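Local coordinates for 1-Cys peroxiredoxin (Vibrio vulnificus MO6-24/O, PDB 5K2I), which probably reduces hydrogen peroxide and related peroxides as a thiol peroxidase of the 1-Cys type, and is implicated in scavenging nitric oxide, at residues H23-V26 and L27-F30; L97-G100 and D101-F104. All coordinates share one frame; numbering follows the deposited sequence.

Interaction 1: H23-V26 and L27-F30; sequences HHPV and LELF
Pro-25 meets Glu-28 and Leu-29 where the strand of a beta-hairpin, 20-25, turns directly into the one-turn helix 26-29 of this thioredoxin-fold protein, with Pro-25 at the N-cap position. Backbone hydrogen bonds set the turn. The carbonyl oxygen of Pro-25 is gripped twice. Leu-29 N reaches Pro-25 O at 2.9 Å in a nearly straight bond (175°). Glu-28 N, 3.0 Å from the same Pro-25 O, approaches from above the carbonyl plane and makes a more bent one. A second i to i+4 bond joins Phe-30 N to Val-26 O at 2.9 Å, so the helical pattern extends to the residue after the helix.

Apolar packing follows the same path. With its CG anti to the backbone N (chi1 -175°), Leu-29 sends its two methyls back to His-24: Leu-29 CD2 rests 3.9 Å from His-24 CB, and CD1 makes a CH-pi contact over one ring face, displaced toward the rim. The imidazole is fixed at its far end as well, since NE2 hydrogen-bonds Gln-15 OE1 on the partner strand of the hairpin. On the outer side, the extended chain of Glu-28 lies across the proline ring, and Glu-28 OE1 comes within 3.5 Å of Pro-25 CG, a van der Waals approach to carbon. On the buried side Leu-13 touches Val-26, and the ring of Phe-30 passes close to the Val-26 carbonyl, so that Phe-30 CE2 lies 4.2 Å from Val-26 CB.

Interaction 2: L97-G100 and D101-F104; sequences LADG and DASF
Asp-99 extends its carboxylate toward the start of the next helix because CG stands opposite the backbone N (chi1 -176°), and it meets Phe-104 there, whose CB stays by the acid while the ring leads away. Asp-101 makes a different choice: at chi1 64° its CG sits between the backbone N and the carbonyl carbon, which turns the carboxylate toward Ser-103, two residues on.

Each acid thereby serves a separate part of the helix start. Asp-99 OD1 accepts from Phe-104 N at 3.0 Å on its syn side, somewhat out of the carboxylate plane, and the CB of Phe-104 packs 3.6 Å from Asp-99 CG. The carboxylate and the phenyl ring are almost perpendicular (89°). The other oxygen, OD2, hydrogen-bonds Thr-105 OG1 in the helix, so both oxygens hold the buried group in place. Asp-101, by contrast, uses one oxygen for both its bonds to Ser-103: Asp-101 OD1 accepts from Ser-103 N at 3.0 Å, from above the carboxylate plane, and from Ser-103 OG at 2.8 Å, on the syn side. Asp-99 OD1 and Asp-101 OD1 lie 3.8 Å apart; the N-H groups at the helix start would be expected to ease this approach of like charges.

The backbone supplies the bend itself, with Ala-102 N bonded to Asp-99 O at 3.0 Å, and Ala-102 takes a left-handed conformation just before the helix. The whole is a strand-to-helix connection of the thioredoxin fold, in which a type I beta turn from Asp-99 to Ala-102 and an Asx turn at Asp-101 lead from strand 95-98 into helix 103-108.

From the N terminus, the chain runs through the hairpin of strands 12-17 and 20-25 and closes interaction 1 at the short helix 26-29, before entering strand 34-40 of the main sheet. Much later, strand 95-98, parallel to 70-75 in that sheet, ends in the turn of interaction 2 and passes into helix 103-108. The two contacts are local and lie in series, neither nested nor crossed, with centres about 13 Å apart. Packing nevertheless joins them: Leu-97 meets His-24, Leu-29 and Phe-30, while the ring of Phe-104 rests on Val-26. A backbone hydrogen bond between Ala-98 and Ser-14 also ties strand 95-98 to the hairpin, and Leu-13 touches Val-26, Leu-97 and Phe-104.

Interaction 1: H23-V26 and L27-F30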
ATOM      1  N   HIS A  23     -14.537 -24.237  15.410  1.00 13.42           N
ATOM      2  CA  HIS A  23     -14.417 -24.143  13.968  1.00 10.52           C
ATOM      3  C   HIS A  23     -15.776 -23.925  13.347  1.00 14.01           C
ATOM      4  O   HIS A  23     -16.551 -24.871  13.186  1.00 18.38           O
ATOM      5  CB  HIS A  23     -13.771 -25.404  13.412  1.00 13.71           C
ATOM      6  CG  HIS A  23     -12.444 -25.689  14.022  1.00 14.27           C
ATOM      7  ND1 HIS A  23     -11.308 -25.013  13.648  1.00 15.57           N
ATOM      8  CD2 HIS A  23     -12.080 -26.530  15.017  1.00 18.72           C
ATOM      9  CE1 HIS A  23     -10.287 -25.449  14.366  1.00 19.87           C
ATOM     10  NE2 HIS A  23     -10.729 -26.368  15.206  1.00 17.07           N
ATOM     11  N   HIS A  24     -16.079 -22.675  13.031  1.00 12.56           N
ATOM     12  CA  HIS A  24     -17.378 -22.321  12.460  1.00 12.38           C
ATOM     13  C   HIS A  24     -17.468 -22.660  10.982  1.00 12.05           C
ATOM     14  O   HIS A  24     -16.701 -22.118  10.196  1.00 12.06           O
ATOM     15  CB  HIS A  24     -17.649 -20.818  12.592  1.00 12.61           C
ATOM     16  CG  HIS A  24     -17.540 -20.279  13.988  1.00 14.31           C
ATOM     17  ND1 HIS A  24     -18.526 -20.453  14.931  1.00 19.99           N
ATOM     18  CD2 HIS A  24     -16.580 -19.526  14.575  1.00 15.54           C
ATOM     19  CE1 HIS A  24     -18.172 -19.844  16.050  1.00 17.90           C
ATOM     20  NE2 HIS A  24     -16.995 -19.276  15.862  1.00 17.43           N
ATOM     21  N   PRO A  25     -18.406 -23.534  10.585  1.00 10.52           N
ATOM     22  CA  PRO A  25     -18.735 -23.555   9.157  1.00  9.25           C
ATOM     23  C   PRO A  25     -19.271 -22.184   8.778  1.00 10.41           C
ATOM     24  O   PRO A  25     -20.240 -21.721   9.381  1.00 10.81           O
ATOM     25  CB  PRO A  25     -19.820 -24.636   9.052  1.00 10.95           C
ATOM     26  CG  PRO A  25     -19.624 -25.481  10.306  1.00 12.75           C
ATOM     27  CD  PRO A  25     -19.219 -24.491  11.353  1.00 14.17           C
ATOM     28  N   VAL A  26     -18.645 -21.515   7.818  1.00 10.35           N
ATOM     29  CA  VAL A  26     -19.063 -20.160   7.501  1.00  9.71           C
ATOM     30  C   VAL A  26     -20.507 -20.127   7.011  1.00  9.05           C
ATOM     31  O   VAL A  26     -21.206 -19.135   7.213  1.00 10.69           O
ATOM     32  CB  VAL A  26     -18.135 -19.481   6.450  1.00 10.53           C
ATOM     33  CG1 VAL A  26     -16.701 -19.393   6.972  1.00 11.11           C
ATOM     34  CG2 VAL A  26     -18.165 -20.208   5.115  1.00  9.54           C
ATOM     35  N   LEU A  27     -20.971 -21.199   6.372  1.00  8.10           N
ATOM     36  CA  LEU A  27     -22.339 -21.209   5.861  1.00  8.60           C
ATOM     37  C   LEU A  27     -23.365 -21.375   6.977  1.00 11.30           C
ATOM     38  O   LEU A  27     -24.545 -21.067   6.786  1.00 13.81           O
ATOM     39  CB  LEU A  27     -22.518 -22.292   4.793  1.00  9.56           C
ATOM     40  CG  LEU A  27     -21.661 -22.044   3.544  1.00  9.26           C
ATOM     41  CD1 LEU A  27     -21.904 -23.149   2.517  1.00 11.91           C
ATOM     42  CD2 LEU A  27     -21.975 -20.689   2.933  1.00 10.32           C
ATOM     43  N   GLU A  28     -22.925 -21.861   8.133  1.00 10.23           N
ATOM     44  CA  GLU A  28     -23.783 -21.898   9.310  1.00 10.69           C
ATOM     45  C   GLU A  28     -23.689 -20.572  10.071  1.00 10.94           C
ATOM     46  O   GLU A  28     -24.700 -19.987  10.453  1.00 12.14           O
ATOM     47  CB  GLU A  28     -23.397 -23.082  10.211  1.00 11.41           C
ATOM     48  CG  GLU A  28     -23.730 -24.448   9.611  1.00 13.89           C
ATOM     49  CD  GLU A  28     -23.518 -25.593  10.595  1.00 21.84           C
ATOM     50  OE1 GLU A  28     -22.882 -25.379  11.650  1.00 23.00           O
ATOM     51  OE2 GLU A  28     -23.982 -26.717  10.300  1.00 23.86           O
ATOM     52  N   LEU A  29     -22.467 -20.100  10.276  1.00 11.10           N
ATOM     53  CA  LEU A  29     -22.223 -18.846  10.982  1.00 10.55           C
ATOM     54  C   LEU A  29     -22.942 -17.655  10.341  1.00  9.93           C
ATOM     55  O   LEU A  29     -23.477 -16.791  11.046  1.00 13.13           O
ATOM     56  CB  LEU A  29     -20.719 -18.583  11.035  1.00 12.40           C
ATOM     57  CG  LEU A  29     -20.205 -17.375  11.833  1.00 12.79           C
ATOM     58  CD1 LEU A  29     -20.489 -17.537  13.312  1.00 15.24           C
ATOM     59  CD2 LEU A  29     -18.720 -17.199  11.606  1.00 14.24           C
ATOM     60  N   PHE A  30     -22.959 -17.624   9.012  1.00  9.42           N
ATOM     61  CA  PHE A  30     -23.502 -16.487   8.273  1.00  7.35           C
ATOM     62  C   PHE A  30     -24.926 -16.727   7.741  1.00  9.68           C
ATOM     63  O   PHE A  30     -25.513 -15.852   7.096  1.00  8.94           O
ATOM     64  CB  PHE A  30     -22.568 -16.126   7.104  1.00  8.26           C
ATOM     65  CG  PHE A  30     -21.160 -15.722   7.516  1.00  8.17           C
ATOM     66  CD1 PHE A  30     -20.867 -15.297   8.805  1.00 10.21           C
ATOM     67  CD2 PHE A  30     -20.133 -15.751   6.580  1.00 11.61           C
ATOM     68  CE1 PHE A  30     -19.575 -14.920   9.157  1.00 10.84           C
ATOM     69  CE2 PHE A  30     -18.827 -15.376   6.928  1.00 11.16           C
ATOM     70  CZ  PHE A  30     -18.550 -14.964   8.223  1.00 11.82           C
TER

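Interaction 2: L97-G100 and D101-F104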
ATOM      1  N   LEU A  97     -12.004 -13.724  13.057  1.00  8.07           N
ATOM      2  CA  LEU A  97     -11.982 -15.079  12.501  1.00  7.83           C
ATOM      3  C   LEU A  97     -10.637 -15.424  11.893  1.00  8.00           C
ATOM      4  O   LEU A  97     -10.023 -14.612  11.189  1.00  9.32           O
ATOM      5  CB  LEU A  97     -13.075 -15.243  11.438  1.00  7.60           C
ATOM      6  CG  LEU A  97     -14.520 -15.057  11.915  1.00  8.06           C
ATOM      7  CD1 LEU A  97     -15.522 -15.074  10.739  1.00 10.10           C
ATOM      8  CD2 LEU A  97     -14.880 -16.109  12.937  1.00 11.94           C
ATOM      9  N   ALA A  98     -10.192 -16.643  12.162  1.00  6.99           N
ATOM     10  CA  ALA A  98      -8.874 -17.108  11.760  1.00  7.62           C
ATOM     11  C   ALA A  98      -8.923 -18.132  10.632  1.00  8.88           C
ATOM     12  O   ALA A  98      -9.683 -19.115  10.691  1.00 10.43           O
ATOM     13  CB  ALA A  98      -8.149 -17.710  12.965  1.00  9.79           C
ATOM     14  N   ASP A  99      -8.111 -17.894   9.607  1.00  7.53           N
ATOM     15  CA  ASP A  99      -7.907 -18.857   8.527  1.00  8.55           C
ATOM     16  C   ASP A  99      -6.459 -19.347   8.564  1.00  8.31           C
ATOM     17  O   ASP A  99      -5.667 -19.028   7.690  1.00  8.90           O
ATOM     18  CB  ASP A  99      -8.244 -18.185   7.189  1.00  9.89           C
ATOM     19  CG  ASP A  99      -8.161 -19.128   6.009  1.00  8.79           C
ATOM     20  OD1 ASP A  99      -8.418 -20.341   6.189  1.00 11.28           O
ATOM     21  OD2 ASP A  99      -7.849 -18.642   4.894  1.00  9.67           O
ATOM     22  N   GLY A 100      -6.106 -20.116   9.589  1.00  9.39           N
ATOM     23  CA  GLY A 100      -4.703 -20.340   9.901  1.00  9.14           C
ATOM     24  C   GLY A 100      -3.857 -21.051   8.865  1.00  9.08           C
ATOM     25  O   GLY A 100      -2.640 -20.848   8.806  1.00 10.59           O
ATOM     26  N   ASP A 101      -4.492 -21.902   8.070  1.00 10.84           N
ATOM     27  CA  ASP A 101      -3.792 -22.641   7.028  1.00  9.78           C
ATOM     28  C   ASP A 101      -4.120 -22.104   5.635  1.00 10.47           C
ATOM     29  O   ASP A 101      -3.774 -22.738   4.641  1.00 11.91           O
ATOM     30  CB  ASP A 101      -4.133 -24.139   7.111  1.00 11.73           C
ATOM     31  CG  ASP A 101      -5.606 -24.438   6.836  1.00 13.76           C
ATOM     32  OD1 ASP A 101      -6.412 -23.494   6.652  1.00 13.47           O
ATOM     33  OD2 ASP A 101      -5.971 -25.642   6.843  1.00 16.91           O
ATOM     34  N   ALA A 102      -4.791 -20.949   5.580  1.00  9.05           N
ATOM     35  CA  ALA A 102      -5.154 -20.255   4.329  1.00  9.85           C
ATOM     36  C   ALA A 102      -6.142 -21.035   3.466  1.00  7.77           C
ATOM     37  O   ALA A 102      -6.327 -20.694   2.307  1.00 10.11           O
ATOM     38  CB  ALA A 102      -3.892 -19.917   3.500  1.00  9.79           C
ATOM     39  N   SER A 103      -6.792 -22.054   4.027  1.00  9.67           N
ATOM     40  CA  SER A 103      -7.685 -22.881   3.218  1.00  9.89           C
ATOM     41  C   SER A 103      -8.913 -22.115   2.730  1.00  9.41           C
ATOM     42  O   SER A 103      -9.325 -22.292   1.594  1.00 11.08           O
ATOM     43  CB  SER A 103      -8.115 -24.130   3.993  1.00 12.89           C
ATOM     44  OG  SER A 103      -8.755 -23.785   5.205  1.00 16.35           O
ATOM     45  N   PHE A 104      -9.496 -21.260   3.567  1.00  9.72           N
ATOM     46  CA  PHE A 104     -10.659 -20.473   3.159  1.00  9.29           C
ATOM     47  C   PHE A 104     -10.245 -19.468   2.078  1.00  9.37           C
ATOM     48  O   PHE A 104     -10.915 -19.320   1.049  1.00  8.30           O
ATOM     49  CB  PHE A 104     -11.272 -19.775   4.387  1.00  8.44           C
ATOM     50  CG  PHE A 104     -12.378 -18.791   4.076  1.00  9.71           C
ATOM     51  CD1 PHE A 104     -13.669 -19.214   3.807  1.00 12.60           C
ATOM     52  CD2 PHE A 104     -12.126 -17.428   4.108  1.00 10.00           C
ATOM     53  CE1 PHE A 104     -14.682 -18.277   3.550  1.00  9.98           C
ATOM     54  CE2 PHE A 104     -13.126 -16.499   3.863  1.00 10.06           C
ATOM     55  CZ  PHE A 104     -14.402 -16.924   3.580  1.00 10.59           C
TER